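Local coordinates for putative DsbA oxidoreductase SCO1869 (Streptomyces coelicolor A3, PDB 3GL5), which probably acts as a thiol-disulfide oxidoreductase of the DsbA family, with a thioredoxin-like domain, although its function has not been established, at residues 22-26 with 198-204. Numbering follows the deposited sequence. Where two conformers were deposited one is given.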
ATOM      1  N   ARG A  22       2.316   3.362  21.571  1.00 25.90           N
ATOM      2  CA  ARG A  22       2.490   2.068  22.241  1.00 25.98           C
ATOM      3  C   ARG A  22       2.869   0.963  21.245  1.00 26.34           C
ATOM      4  O   ARG A  22       3.756   0.154  21.510  1.00 26.30           O
ATOM      5  CB  ARG A  22       1.250   1.693  23.064  1.00 24.75           C
ATOM      6  CG  ARG A  22       1.361   2.137  24.450  1.00 25.24           C
ATOM      7  CD  ARG A  22       0.111   1.911  25.255  1.00 24.76           C
ATOM      8  NE  ARG A  22       0.059   2.803  26.411  1.00 22.05           N
ATOM      9  CZ  ARG A  22      -0.994   2.896  27.223  1.00 24.84           C
ATOM     10  NH1 ARG A  22      -2.080   2.185  26.995  1.00 26.76           N
ATOM     11  NH2 ARG A  22      -0.986   3.726  28.248  1.00 25.72           N
ATOM     12  N   PHE A  23       2.196   0.961  20.097  1.00 26.36           N
ATOM     13  CA  PHE A  23       2.480   0.021  19.050  1.00 26.50           C
ATOM     14  C   PHE A  23       3.884   0.200  18.519  1.00 27.26           C
ATOM     15  O   PHE A  23       4.576  -0.795  18.237  1.00 26.74           O
ATOM     16  CB  PHE A  23       1.517   0.166  17.874  1.00 25.51           C
ATOM     17  CG  PHE A  23       1.919  -0.667  16.707  1.00 26.90           C
ATOM     18  CD1 PHE A  23       1.716  -2.041  16.724  1.00 26.02           C
ATOM     19  CD2 PHE A  23       2.605  -0.094  15.636  1.00 27.65           C
ATOM     20  CE1 PHE A  23       2.140  -2.826  15.681  1.00 26.12           C
ATOM     21  CE2 PHE A  23       3.043  -0.876  14.573  1.00 25.80           C
ATOM     22  CZ  PHE A  23       2.794  -2.233  14.579  1.00 26.12           C
ATOM     23  N   GLU A  24       4.283   1.454  18.316  1.00 27.91           N
ATOM     24  CA  GLU A  24       5.573   1.719  17.721  1.00 29.77           C
ATOM     25  C   GLU A  24       6.670   1.275  18.684  1.00 30.49           C
ATOM     26  O   GLU A  24       7.694   0.652  18.299  1.00 30.44           O
ATOM     27  CB  GLU A  24       5.697   3.198  17.394  1.00 29.96           C
ATOM     28  CG  GLU A  24       5.000   3.586  16.082  1.00 33.42           C
ATOM     29  CD  GLU A  24       4.806   5.088  15.921  1.00 37.31           C
ATOM     30  OE1 GLU A  24       5.332   5.885  16.733  1.00 40.14           O
ATOM     31  OE2 GLU A  24       4.086   5.488  14.987  1.00 41.19           O
ATOM     32  N   LYS A  25       6.435   1.561  19.958  1.00 30.40           N
ATOM     33  CA  LYS A  25       7.359   1.115  20.975  1.00 31.14           C
ATOM     34  C   LYS A  25       7.486  -0.422  20.919  1.00 30.22           C
ATOM     35  O   LYS A  25       8.583  -0.940  20.935  1.00 28.96           O
ATOM     36  CB  LYS A  25       6.952   1.661  22.349  1.00 31.13           C
ATOM     37  CG  LYS A  25       7.564   0.913  23.519  1.00 34.69           C
ATOM     38  CD  LYS A  25       7.059   1.427  24.873  1.00 37.32           C
ATOM     39  CE  LYS A  25       8.139   2.234  25.548  1.00 39.32           C
ATOM     40  NZ  LYS A  25       8.153   2.079  27.059  1.00 43.86           N
ATOM     41  N   ALA A  26       6.369  -1.134  20.795  1.00 29.69           N
ATOM     42  CA  ALA A  26       6.386  -2.599  20.711  1.00 30.06           C
ATOM     43  C   ALA A  26       7.093  -3.070  19.440  1.00 30.90           C
ATOM     44  O   ALA A  26       7.828  -4.085  19.436  1.00 32.20           O
ATOM     45  CB  ALA A  26       4.969  -3.137  20.736  1.00 30.11           C
ATOM     46  N   ALA A 198      -5.892   0.750  22.800  1.00 28.45           N
ATOM     47  CA  ALA A 198      -4.516   1.104  23.186  1.00 29.55           C
ATOM     48  C   ALA A 198      -3.949   0.125  24.232  1.00 30.42           C
ATOM     49  O   ALA A 198      -3.774   0.433  25.412  1.00 30.64           O
ATOM     50  CB  ALA A 198      -4.436   2.546  23.687  1.00 28.98           C
ATOM     51  N   GLN A 199      -3.635  -1.061  23.753  1.00 31.42           N
ATOM     52  CA  GLN A 199      -3.073  -2.130  24.549  1.00 31.93           C
ATOM     53  C   GLN A 199      -1.634  -1.797  25.067  1.00 32.30           C
ATOM     54  O   GLN A 199      -0.943  -0.920  24.493  1.00 32.46           O
ATOM     55  CB  GLN A 199      -3.063  -3.365  23.655  1.00 31.60           C
ATOM     56  CG  GLN A 199      -4.453  -3.779  23.156  1.00 33.09           C
ATOM     57  CD  GLN A 199      -5.106  -4.842  24.054  1.00 37.87           C
ATOM     58  OE1 GLN A 199      -4.484  -5.860  24.367  1.00 36.86           O
ATOM     59  NE2 GLN A 199      -6.360  -4.607  24.466  1.00 37.89           N
ATOM     60  N   PRO A 200      -1.191  -2.476  26.154  1.00 32.04           N
ATOM     61  CA  PRO A 200       0.214  -2.430  26.608  1.00 32.15           C
ATOM     62  C   PRO A 200       1.158  -2.821  25.484  1.00 32.55           C
ATOM     63  O   PRO A 200       0.828  -3.686  24.668  1.00 33.67           O
ATOM     64  CB  PRO A 200       0.279  -3.515  27.717  1.00 32.38           C
ATOM     65  CG  PRO A 200      -1.151  -3.676  28.220  1.00 31.45           C
ATOM     66  CD  PRO A 200      -2.084  -3.170  27.114  1.00 32.56           C
ATOM     67  N   ALA A 201       2.335  -2.226  25.425  1.00 32.49           N
ATOM     68  CA  ALA A 201       3.253  -2.615  24.362  1.00 33.26           C
ATOM     69  C   ALA A 201       3.482  -4.123  24.402  1.00 33.56           C
ATOM     70  O   ALA A 201       3.778  -4.730  23.355  1.00 33.92           O
ATOM     71  CB  ALA A 201       4.588  -1.820  24.424  1.00 32.99           C
ATOM     72  N   GLU A 202       3.309  -4.699  25.603  1.00 33.86           N
ATOM     73  CA  GLU A 202       3.392  -6.153  25.891  1.00 34.45           C
ATOM     74  C   GLU A 202       2.479  -6.994  25.050  1.00 33.47           C
ATOM     75  O   GLU A 202       2.924  -7.994  24.465  1.00 34.60           O
ATOM     76  CB  GLU A 202       3.063  -6.499  27.369  1.00 34.48           C
ATOM     77  CG  GLU A 202       4.010  -5.912  28.369  1.00 38.84           C
ATOM     78  CD  GLU A 202       5.376  -5.639  27.747  1.00 43.45           C
ATOM     79  OE1 GLU A 202       5.929  -6.545  27.071  1.00 44.46           O
ATOM     80  OE2 GLU A 202       5.881  -4.506  27.916  1.00 46.28           O
ATOM     81  N   VAL A 203       1.202  -6.625  25.041  0.50 32.81           N
ATOM     82  CA  VAL A 203       0.235  -7.299  24.209  0.50 31.98           C
ATOM     83  C   VAL A 203       0.648  -7.122  22.739  0.50 31.76           C
ATOM     84  O   VAL A 203       0.765  -8.121  22.015  0.50 31.75           O
ATOM     85  CB  VAL A 203      -1.195  -6.816  24.480  0.50 32.00           C
ATOM     86  CG1 VAL A 203      -2.173  -7.634  23.686  0.50 30.93           C
ATOM     87  CG2 VAL A 203      -1.511  -6.949  25.976  0.50 32.44           C
ATOM     88  N   PHE A 204       0.931  -5.878  22.325  1.00 30.50           N
ATOM     89  CA  PHE A 204       1.354  -5.630  20.933  1.00 29.88           C
ATOM     90  C   PHE A 204       2.535  -6.525  20.525  1.00 30.21           C
ATOM     91  O   PHE A 204       2.516  -7.177  19.488  1.00 30.04           O
ATOM     92  CB  PHE A 204       1.696  -4.171  20.714  1.00 28.91           C
ATOM     93  CG  PHE A 204       0.509  -3.292  20.608  1.00 27.68           C
ATOM     94  CD1 PHE A 204      -0.557  -3.639  19.779  1.00 29.62           C
ATOM     95  CD2 PHE A 204       0.437  -2.128  21.338  1.00 26.93           C
ATOM     96  CE1 PHE A 204      -1.672  -2.814  19.664  1.00 29.36           C
ATOM     97  CE2 PHE A 204      -0.682  -1.294  21.252  1.00 28.45           C
ATOM     98  CZ  PHE A 204      -1.727  -1.632  20.401  1.00 28.02           C
TER
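The ring of F204 turns one face to CB of F23, which stands 4.3 Å from the ring centroid and almost on its normal, a CH-pi contact. F23 has CG anti to its own backbone N (chi1 172°), which carries its ring past that face and turns the CD1 edge onto it. The two rings thus make a T-shaped pair, planes at 88° and centroids 5.8 Å apart. On the opposite face of F204 sits CB of Q199 from the same segment, offset toward the rim, while F187 meets the ring from outside the two segments. F23 in turn rests on V5 and I7 of strand 3-9.

One turn along helix 14-28, CB of A26 packs 3.4 Å from CB of F204 and also touches CB and the carbonyl O of A201. The A201 methyl also touches the carbonyl O of R22 and meets the CG and CD methylenes of K25. These small residues let the start of helix 201-213 come close to helix 14-28, with the CA atoms of A26 and A201 4.8 Å apart.

R22 extends from CG to NE along the turn that precedes the second helix, its CD 3.1 Å from O of Q199. NH1 gives a weak, bent hydrogen bond (2.9 Å, 130°) to O of A198, which lies in the guanidinium plane. The other nitrogens turn elsewhere, NE to a salt bridge with E86 and NH2 to Q82.

The C13–C16 disulfide of the thioredoxin-type CxxC lies at the start of helix 14-28, whose later turns are joined here to helix 201-213, the last helix of the chain, mainly by apolar and aromatic packing; R22 adds a long aliphatic stem and a weak polar link, its charge probably met in part by E86.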